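Local coordinates for putative polyphosphate kinase 2 family protein (Arthrobacter aurescens, PDB 3RHF), which probably acts as a polyphosphate kinase, transferring phosphate between polyphosphate and nucleotides, at residues Ala29-Glu34 / Val244-Lys249; Met83-Lys88 / Asp191-Arg196. One frame throughout, in Å; residues are numbered along the deposited sequence.

Contact 1: residues Ala29-Glu34 / Val244-Lys249; sequences AGVDPE and VVPANK
Val31 and Pro246 meet in the apolar part of this contact, their side chains crossing at about a right angle. The CG1 branch of Val31, anti to its backbone N (chi1 -176°), does the touching: it lies 4.0 Å from CG of Pro246 and just as loosely against CG1 of Val244. Three compact side chains without polar ends suit the spot, because Val244 and Pro246 are buried while Val31 is partly covered. The Pro246 ring also meets the main chain, its CB packing 3.4 Å from O of Asp32.

Pro33 O is the backbone acceptor of the contact. It accepts from Asn248 N at 3.0 Å, somewhat bent (140°), and takes a second hydrogen from water 1, which in turn accepts from Lys249 N. Residues 244-246 end an edge strand, 242-246, of the parallel sheet in the P-loop NTPase-type core, and Lys249 is the N-cap of helix 250-266; the loop before helix 43-69 thus runs nearly parallel to a strand-to-helix junction. Asp32 shapes that loop through an Asx turn, its OD1 accepting from Glu34 N.

Charge and amide groups gather around Glu34. Its carboxylate is shared: OE2 receives Asn248 ND2 at 2.9 Å (158°), the donor standing well above the carboxylate plane, whereas OE1 forms a salt bridge with Lys249 NZ at 3.2 Å. The same ammonium group donates to Glu34 O at 2.6 Å, in the carbonyl plane, so lysine, long and bent at its last torsion, holds main chain and side chain of one residue together. An asparagine suits position 248 because both ends of its amide are used: OD1 accepts from Ser189 N, which fixes the flip that turns ND2 toward Glu34.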
ATOM      1  N   ALA A  29     -17.597  29.205   0.426  1.00 50.50           N
ATOM      2  CA  ALA A  29     -19.022  29.182   0.786  1.00 51.80           C
ATOM      3  C   ALA A  29     -19.905  28.890  -0.428  1.00 52.16           C
ATOM      4  O   ALA A  29     -20.975  28.325  -0.277  1.00 52.89           O
ATOM      5  CB  ALA A  29     -19.448  30.494   1.462  1.00 53.27           C
ATOM      6  N   GLY A  30     -19.464  29.265  -1.631  1.00 52.30           N
ATOM      7  CA  GLY A  30     -20.160  28.868  -2.879  1.00 52.05           C
ATOM      8  C   GLY A  30     -20.126  27.354  -3.152  1.00 50.49           C
ATOM      9  O   GLY A  30     -20.889  26.858  -3.971  1.00 51.41           O
ATOM     10  N   VAL A  31     -19.258  26.611  -2.459  1.00 48.03           N
ATOM     11  CA  VAL A  31     -19.171  25.162  -2.644  1.00 45.88           C
ATOM     12  C   VAL A  31     -20.274  24.432  -1.876  1.00 44.93           C
ATOM     13  O   VAL A  31     -20.455  24.653  -0.688  1.00 44.35           O
ATOM     14  CB  VAL A  31     -17.774  24.578  -2.212  1.00 44.62           C
ATOM     15  CG1 VAL A  31     -17.712  23.081  -2.509  1.00 42.52           C
ATOM     16  CG2 VAL A  31     -16.651  25.326  -2.902  1.00 43.33           C
ATOM     17  N   ASP A  32     -20.990  23.566  -2.589  1.00 43.87           N
ATOM     18  CA  ASP A  32     -21.990  22.702  -2.016  1.00 43.62           C
ATOM     19  C   ASP A  32     -21.431  21.272  -1.792  1.00 42.03           C
ATOM     20  O   ASP A  32     -21.165  20.505  -2.744  1.00 41.01           O
ATOM     21  CB  ASP A  32     -23.201  22.660  -2.938  1.00 44.88           C
ATOM     22  CG  ASP A  32     -24.345  21.808  -2.378  1.00 46.81           C
ATOM     23  OD1 ASP A  32     -24.247  21.310  -1.229  1.00 50.19           O
ATOM     24  OD2 ASP A  32     -25.341  21.629  -3.104  1.00 50.61           O
ATOM     25  N   PRO A  33     -21.282  20.886  -0.528  1.00 41.00           N
ATOM     26  CA  PRO A  33     -20.671  19.617  -0.203  1.00 39.49           C
ATOM     27  C   PRO A  33     -21.453  18.422  -0.710  1.00 38.85           C
ATOM     28  O   PRO A  33     -20.958  17.306  -0.598  1.00 38.11           O
ATOM     29  CB  PRO A  33     -20.695  19.609   1.331  1.00 39.98           C
ATOM     30  CG  PRO A  33     -20.820  21.017   1.714  1.00 40.74           C
ATOM     31  CD  PRO A  33     -21.681  21.620   0.677  1.00 42.08           C
ATOM     32  N   GLU A  34     -22.683  18.648  -1.178  1.00 38.50           N
ATOM     33  CA  GLU A  34     -23.577  17.585  -1.616  1.00 37.69           C
ATOM     34  C   GLU A  34     -23.512  17.414  -3.126  1.00 36.46           C
ATOM     35  O   GLU A  34     -23.887  16.375  -3.629  1.00 36.74           O
ATOM     36  CB  GLU A  34     -25.040  17.906  -1.219  1.00 39.83           C
ATOM     37  CG  GLU A  34     -25.467  17.556   0.222  1.00 40.51           C
ATOM     38  CD  GLU A  34     -25.383  16.041   0.527  1.00 43.02           C
ATOM     39  OE1 GLU A  34     -25.452  15.175  -0.399  1.00 47.69           O
ATOM     40  OE2 GLU A  34     -25.230  15.694   1.709  1.00 43.35           O
ATOM     41  N   VAL A 244     -11.001  21.719  -4.433  1.00 26.51           N
ATOM     42  CA  VAL A 244     -11.913  21.466  -3.339  1.00 26.65           C
ATOM     43  C   VAL A 244     -13.029  20.595  -3.913  1.00 26.80           C
ATOM     44  O   VAL A 244     -13.725  21.004  -4.841  1.00 26.00           O
ATOM     45  CB  VAL A 244     -12.501  22.776  -2.787  1.00 27.91           C
ATOM     46  CG1 VAL A 244     -13.708  22.452  -1.879  1.00 30.36           C
ATOM     47  CG2 VAL A 244     -11.417  23.624  -2.057  1.00 26.15           C
ATOM     48  N   VAL A 245     -13.135  19.388  -3.354  1.00 26.47           N
ATOM     49  CA  VAL A 245     -13.917  18.300  -3.857  1.00 25.92           C
ATOM     50  C   VAL A 245     -15.055  18.056  -2.865  1.00 26.91           C
ATOM     51  O   VAL A 245     -14.822  17.605  -1.725  1.00 26.94           O
ATOM     52  CB  VAL A 245     -13.081  17.005  -3.915  1.00 25.57           C
ATOM     53  CG1 VAL A 245     -13.932  15.894  -4.343  1.00 24.25           C
ATOM     54  CG2 VAL A 245     -11.847  17.130  -4.852  1.00 23.33           C
ATOM     55  N   PRO A 246     -16.299  18.349  -3.272  1.00 27.01           N
ATOM     56  CA  PRO A 246     -17.454  18.067  -2.438  1.00 27.12           C
ATOM     57  C   PRO A 246     -17.432  16.598  -2.025  1.00 26.57           C
ATOM     58  O   PRO A 246     -17.289  15.735  -2.883  1.00 26.64           O
ATOM     59  CB  PRO A 246     -18.592  18.338  -3.376  1.00 27.58           C
ATOM     60  CG  PRO A 246     -18.141  19.420  -4.179  1.00 27.92           C
ATOM     61  CD  PRO A 246     -16.671  19.206  -4.396  1.00 27.73           C
ATOM     62  N   ALA A 247     -17.498  16.329  -0.723  1.00 25.94           N
ATOM     63  CA  ALA A 247     -17.218  14.987  -0.212  1.00 25.30           C
ATOM     64  C   ALA A 247     -18.323  14.405   0.668  1.00 25.47           C
ATOM     65  O   ALA A 247     -18.147  13.324   1.223  1.00 24.08           O
ATOM     66  CB  ALA A 247     -15.921  14.981   0.545  1.00 23.90           C
ATOM     67  N   ASN A 248     -19.441  15.106   0.814  1.00 26.36           N
ATOM     68  CA  ASN A 248     -20.573  14.528   1.557  1.00 28.08           C
ATOM     69  C   ASN A 248     -20.963  13.179   0.968  1.00 27.39           C
ATOM     70  O   ASN A 248     -21.363  12.309   1.696  1.00 27.10           O
ATOM     71  CB  ASN A 248     -21.836  15.451   1.586  1.00 29.32           C
ATOM     72  CG  ASN A 248     -21.827  16.432   2.738  1.00 30.17           C
ATOM     73  OD1 ASN A 248     -20.796  16.659   3.349  1.00 31.38           O
ATOM     74  ND2 ASN A 248     -22.981  17.003   3.050  1.00 31.72           N
ATOM     75  N   LYS A 249     -20.834  13.033  -0.350  1.00 27.46           N
ATOM     76  CA  LYS A 249     -20.975  11.741  -0.980  1.00 27.69           C
ATOM     77  C   LYS A 249     -19.630  11.060  -1.132  1.00 27.31           C
ATOM     78  O   LYS A 249     -18.823  11.492  -1.931  1.00 27.16           O
ATOM     79  CB  LYS A 249     -21.615  11.895  -2.351  1.00 28.24           C
ATOM     80  CG  LYS A 249     -23.064  12.286  -2.286  1.00 30.06           C
ATOM     81  CD  LYS A 249     -23.550  12.733  -3.663  1.00 32.41           C
ATOM     82  CE  LYS A 249     -25.068  12.896  -3.713  1.00 35.62           C
ATOM     83  NZ  LYS A 249     -25.418  14.283  -3.429  1.00 38.76           N
TER
HETATM   84  O   HOH W   1     -20.667  15.209  -2.554  1.00 29.30           O

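Contact 2: residues Met83-Lys88 / Asp191-Arg196; sequences MDTAGK and DEQKKR. With PO4 (phosphate ion), chain I.
Thr85 and Arg196 cross obliquely, methyl against aliphatic stem. CG2 of Thr85 sits 3.4 Å from CD of Arg196 and 3.5 Å from CG of Gln193, whose side chain it crosses at about a right angle, while its OG1 lies beside CB of Arg196. A threonine suits the place because its methyl packs between the side chains of Gln193 and Arg196, three residues apart on the helix. The Gln193 amide has its strongest partner elsewhere, OE1 accepting from Arg218.

The Arg196 chain is extended from CG to NE (chi3 -170°), and the guanidinium turns its edge to the loop: NH1 donates to Thr85 O at 2.9 Å and 163°, with the oxygen in the guanidinium plane. NH1 also donates to water 2, which itself donates to Ala86 O. Glu192 OE2 takes NE at 3.0 Å through its anti lone pair, a salt bridge that holds the flat group in its rotation. An alanine in place of Arg196 would probably leave Thr85 O and the Glu192 carboxylate without these mates and open a gap beside the threonine methyl.

The loop that the arginine grips, between strand 75-82 and helix 88-98, is the P-loop, a Walker A-type motif, as expected in the P-loop NTPase clan. It cradles a phosphate ion, probably from the crystallisation liquor, where the loop would be expected to hold a phosphate. Met83, here selenomethionine, starts a type II turn closed by Ala86 N to Met83 O. Thr85 N reaches phosphate O1 at 2.8 Å; Gly87 N reaches O2 at the same distance. A CB on Gly87 would jam against the carbonyl O of Ala86, which explains the glycine. Lys88 grips O3 twice, with its backbone N and with NZ, the latter at 3.0 Å.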
HETATM    1  N   MSE A  83     -11.141  17.796   7.197  1.00 34.12           N
HETATM    2  CA  MSE A  83     -11.553  17.610   8.573  1.00 34.78           C
HETATM    3  C   MSE A  83     -11.770  16.118   8.849  1.00 34.08           C
HETATM    4  O   MSE A  83     -12.010  15.333   7.907  1.00 32.76           O
HETATM    5  CB  MSE A  83     -12.871  18.371   8.812  1.00 36.28           C
HETATM    6  CG  MSE A  83     -12.816  19.860   8.483  1.00 40.08           C
HETATM    7 SE   MSE A  83     -11.515  20.885   9.578  1.00 54.31          SE
HETATM    8  CE  MSE A  83     -12.221  20.452  11.369  1.00 46.94           C
ATOM      9  N   ASP A  84     -11.704  15.725  10.124  1.00 34.04           N
ATOM     10  CA  ASP A  84     -11.787  14.317  10.465  1.00 34.94           C
ATOM     11  C   ASP A  84     -13.146  13.835  10.076  1.00 34.68           C
ATOM     12  O   ASP A  84     -14.092  14.615  10.104  1.00 35.61           O
ATOM     13  CB  ASP A  84     -11.528  14.034  11.954  1.00 36.06           C
ATOM     14  CG  ASP A  84     -10.026  14.166  12.346  1.00 39.67           C
ATOM     15  OD1 ASP A  84      -9.117  13.983  11.496  1.00 42.57           O
ATOM     16  OD2 ASP A  84      -9.746  14.465  13.532  1.00 45.77           O
ATOM     17  N   THR A  85     -13.259  12.556   9.686  1.00 33.59           N
ATOM     18  CA  THR A  85     -14.532  12.038   9.220  1.00 32.42           C
ATOM     19  C   THR A  85     -14.726  12.264   7.715  1.00 31.82           C
ATOM     20  O   THR A  85     -15.512  11.555   7.087  1.00 32.80           O
ATOM     21  CB  THR A  85     -15.663  12.712  10.090  1.00 33.42           C
ATOM     22  OG1 THR A  85     -16.156  11.753  11.035  1.00 36.69           O
ATOM     23  CG2 THR A  85     -16.731  13.304   9.284  1.00 28.77           C
ATOM     24  N   ALA A  86     -14.023  13.225   7.112  1.00 31.00           N
ATOM     25  CA  ALA A  86     -14.269  13.592   5.683  1.00 30.73           C
ATOM     26  C   ALA A  86     -13.859  12.488   4.693  1.00 30.83           C
ATOM     27  O   ALA A  86     -14.167  12.558   3.500  1.00 30.35           O
ATOM     28  CB  ALA A  86     -13.564  14.854   5.330  1.00 30.03           C
ATOM     29  N   GLY A  87     -13.121  11.491   5.188  1.00 30.90           N
ATOM     30  CA  GLY A  87     -12.737  10.344   4.386  1.00 30.81           C
ATOM     31  C   GLY A  87     -11.372  10.366   3.716  1.00 29.84           C
ATOM     32  O   GLY A  87     -11.219   9.745   2.669  1.00 29.01           O
ATOM     33  N   LYS A  88     -10.369  11.034   4.299  1.00 29.53           N
ATOM     34  CA  LYS A  88      -9.013  10.990   3.679  1.00 28.69           C
ATOM     35  C   LYS A  88      -8.492   9.550   3.723  1.00 27.49           C
ATOM     36  O   LYS A  88      -7.968   9.017   2.735  1.00 27.38           O
ATOM     37  CB  LYS A  88      -7.971  11.829   4.406  1.00 29.03           C
ATOM     38  CG  LYS A  88      -8.163  13.298   4.516  1.00 30.35           C
ATOM     39  CD  LYS A  88      -7.041  13.930   5.420  1.00 31.76           C
ATOM     40  CE  LYS A  88      -7.126  13.555   6.914  1.00 32.46           C
ATOM     41  NZ  LYS A  88      -8.334  14.196   7.666  1.00 36.48           N
ATOM     42  N   ASP A 191     -22.785  19.525   9.311  1.00 37.18           N
ATOM     43  CA  ASP A 191     -23.752  18.478   9.682  1.00 38.13           C
ATOM     44  C   ASP A 191     -23.370  17.064   9.291  1.00 36.88           C
ATOM     45  O   ASP A 191     -23.619  16.120  10.049  1.00 36.74           O
ATOM     46  CB  ASP A 191     -25.121  18.782   9.086  1.00 40.29           C
ATOM     47  CG  ASP A 191     -25.824  19.895   9.803  1.00 44.11           C
ATOM     48  OD1 ASP A 191     -25.456  20.151  11.008  1.00 45.30           O
ATOM     49  OD2 ASP A 191     -26.721  20.492   9.132  1.00 48.98           O
ATOM     50  N   GLU A 192     -22.806  16.917   8.092  1.00 35.98           N
ATOM     51  CA  GLU A 192     -22.225  15.637   7.661  1.00 35.04           C
ATOM     52  C   GLU A 192     -21.213  15.093   8.679  1.00 33.56           C
ATOM     53  O   GLU A 192     -21.216  13.893   8.956  1.00 32.38           O
ATOM     54  CB  GLU A 192     -21.566  15.753   6.282  1.00 34.78           C
ATOM     55  CG  GLU A 192     -21.228  14.413   5.624  1.00 36.05           C
ATOM     56  CD  GLU A 192     -22.431  13.496   5.395  1.00 37.67           C
ATOM     57  OE1 GLU A 192     -23.549  13.985   5.139  1.00 40.61           O
ATOM     58  OE2 GLU A 192     -22.250  12.267   5.471  1.00 37.20           O
ATOM     59  N   GLN A 193     -20.365  15.959   9.232  1.00 32.63           N
ATOM     60  CA  GLN A 193     -19.429  15.497  10.247  1.00 32.07           C
ATOM     61  C   GLN A 193     -20.186  14.918  11.456  1.00 32.56           C
ATOM     62  O   GLN A 193     -19.847  13.845  11.976  1.00 32.29           O
ATOM     63  CB  GLN A 193     -18.551  16.630  10.720  1.00 31.91           C
ATOM     64  CG  GLN A 193     -17.205  16.228  11.053  1.00 32.53           C
ATOM     65  CD  GLN A 193     -16.714  16.704  12.394  1.00 37.49           C
ATOM     66  OE1 GLN A 193     -17.495  16.843  13.317  1.00 40.77           O
ATOM     67  NE2 GLN A 193     -15.370  16.855  12.532  1.00 40.60           N
ATOM     68  N   LYS A 194     -21.204  15.651  11.893  1.00 33.77           N
ATOM     69  CA  LYS A 194     -22.055  15.224  13.000  1.00 35.01           C
ATOM     70  C   LYS A 194     -22.691  13.875  12.688  1.00 33.85           C
ATOM     71  O   LYS A 194     -22.635  12.960  13.495  1.00 32.95           O
ATOM     72  CB  LYS A 194     -23.107  16.296  13.338  1.00 35.97           C
ATOM     73  CG  LYS A 194     -24.196  15.817  14.272  1.00 39.75           C
ATOM     74  CD  LYS A 194     -24.763  16.915  15.218  1.00 43.83           C
ATOM     75  CE  LYS A 194     -25.554  18.019  14.523  1.00 46.77           C
ATOM     76  NZ  LYS A 194     -26.179  18.949  15.559  1.00 48.35           N
ATOM     77  N   LYS A 195     -23.258  13.753  11.496  1.00 34.02           N
ATOM     78  CA  LYS A 195     -23.847  12.492  11.054  1.00 34.77           C
ATOM     79  C   LYS A 195     -22.809  11.363  11.104  1.00 33.25           C
ATOM     80  O   LYS A 195     -23.104  10.244  11.496  1.00 33.64           O
ATOM     81  CB  LYS A 195     -24.388  12.675   9.639  1.00 36.14           C
ATOM     82  CG  LYS A 195     -25.412  11.623   9.177  1.00 41.87           C
ATOM     83  CD  LYS A 195     -25.689  11.678   7.640  1.00 48.26           C
ATOM     84  CE  LYS A 195     -26.146  10.314   6.998  1.00 51.08           C
ATOM     85  NZ  LYS A 195     -26.046  10.363   5.468  1.00 52.16           N
ATOM     86  N   ARG A 196     -21.575  11.668  10.729  1.00 32.10           N
ATOM     87  CA  ARG A 196     -20.541  10.659  10.721  1.00 31.68           C
ATOM     88  C   ARG A 196     -20.065  10.270  12.129  1.00 31.43           C
ATOM     89  O   ARG A 196     -19.859   9.081  12.379  1.00 30.41           O
ATOM     90  CB  ARG A 196     -19.385  11.031   9.765  1.00 30.63           C
ATOM     91  CG  ARG A 196     -19.843  10.949   8.328  1.00 30.55           C
ATOM     92  CD  ARG A 196     -18.826  11.405   7.321  1.00 29.42           C
ATOM     93  NE  ARG A 196     -19.413  11.523   5.981  1.00 30.62           N
ATOM     94  CZ  ARG A 196     -18.713  11.707   4.862  1.00 29.19           C
ATOM     95  NH1 ARG A 196     -17.388  11.770   4.885  1.00 32.25           N
ATOM     96  NH2 ARG A 196     -19.318  11.880   3.726  1.00 27.38           N
TER
HETATM   97  P   PO4 I 288     -10.735  11.056   7.835  1.00 44.76           P
HETATM   98  O1  PO4 I 288     -10.759  11.259   9.390  1.00 39.20           O
HETATM   99  O2  PO4 I 288     -12.103  10.289   7.506  1.00 36.28           O
HETATM  100  O3  PO4 I 288     -10.649  12.387   7.020  1.00 33.28           O
HETATM  101  O4  PO4 I 288      -9.479  10.201   7.476  1.00 40.74           O
HETATM  102  O   HOH W   2     -16.111  11.517   2.115  1.00 29.20           O

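Overall arrangement
From the N terminus, the chain first lays 29-34 down in the loop before helix 43-69, then builds strand 75-82 and reaches the 83-88 loop. About a hundred residues later it returns through strand 179-187 to helix 190-202, where contact 2 closes its loop. Strand 242-246 and the turn after it finally close contact 1, so contact 2 is nested within the larger loop. Contact 1 ties the N-terminal region to the sheet edge, contact 2 the phosphate loop to a helix. Their centres lie about 12 Å apart, and Arg196 NH2 joins them by a probable hydrogen bond to Ala247 O, at 3.1 Å.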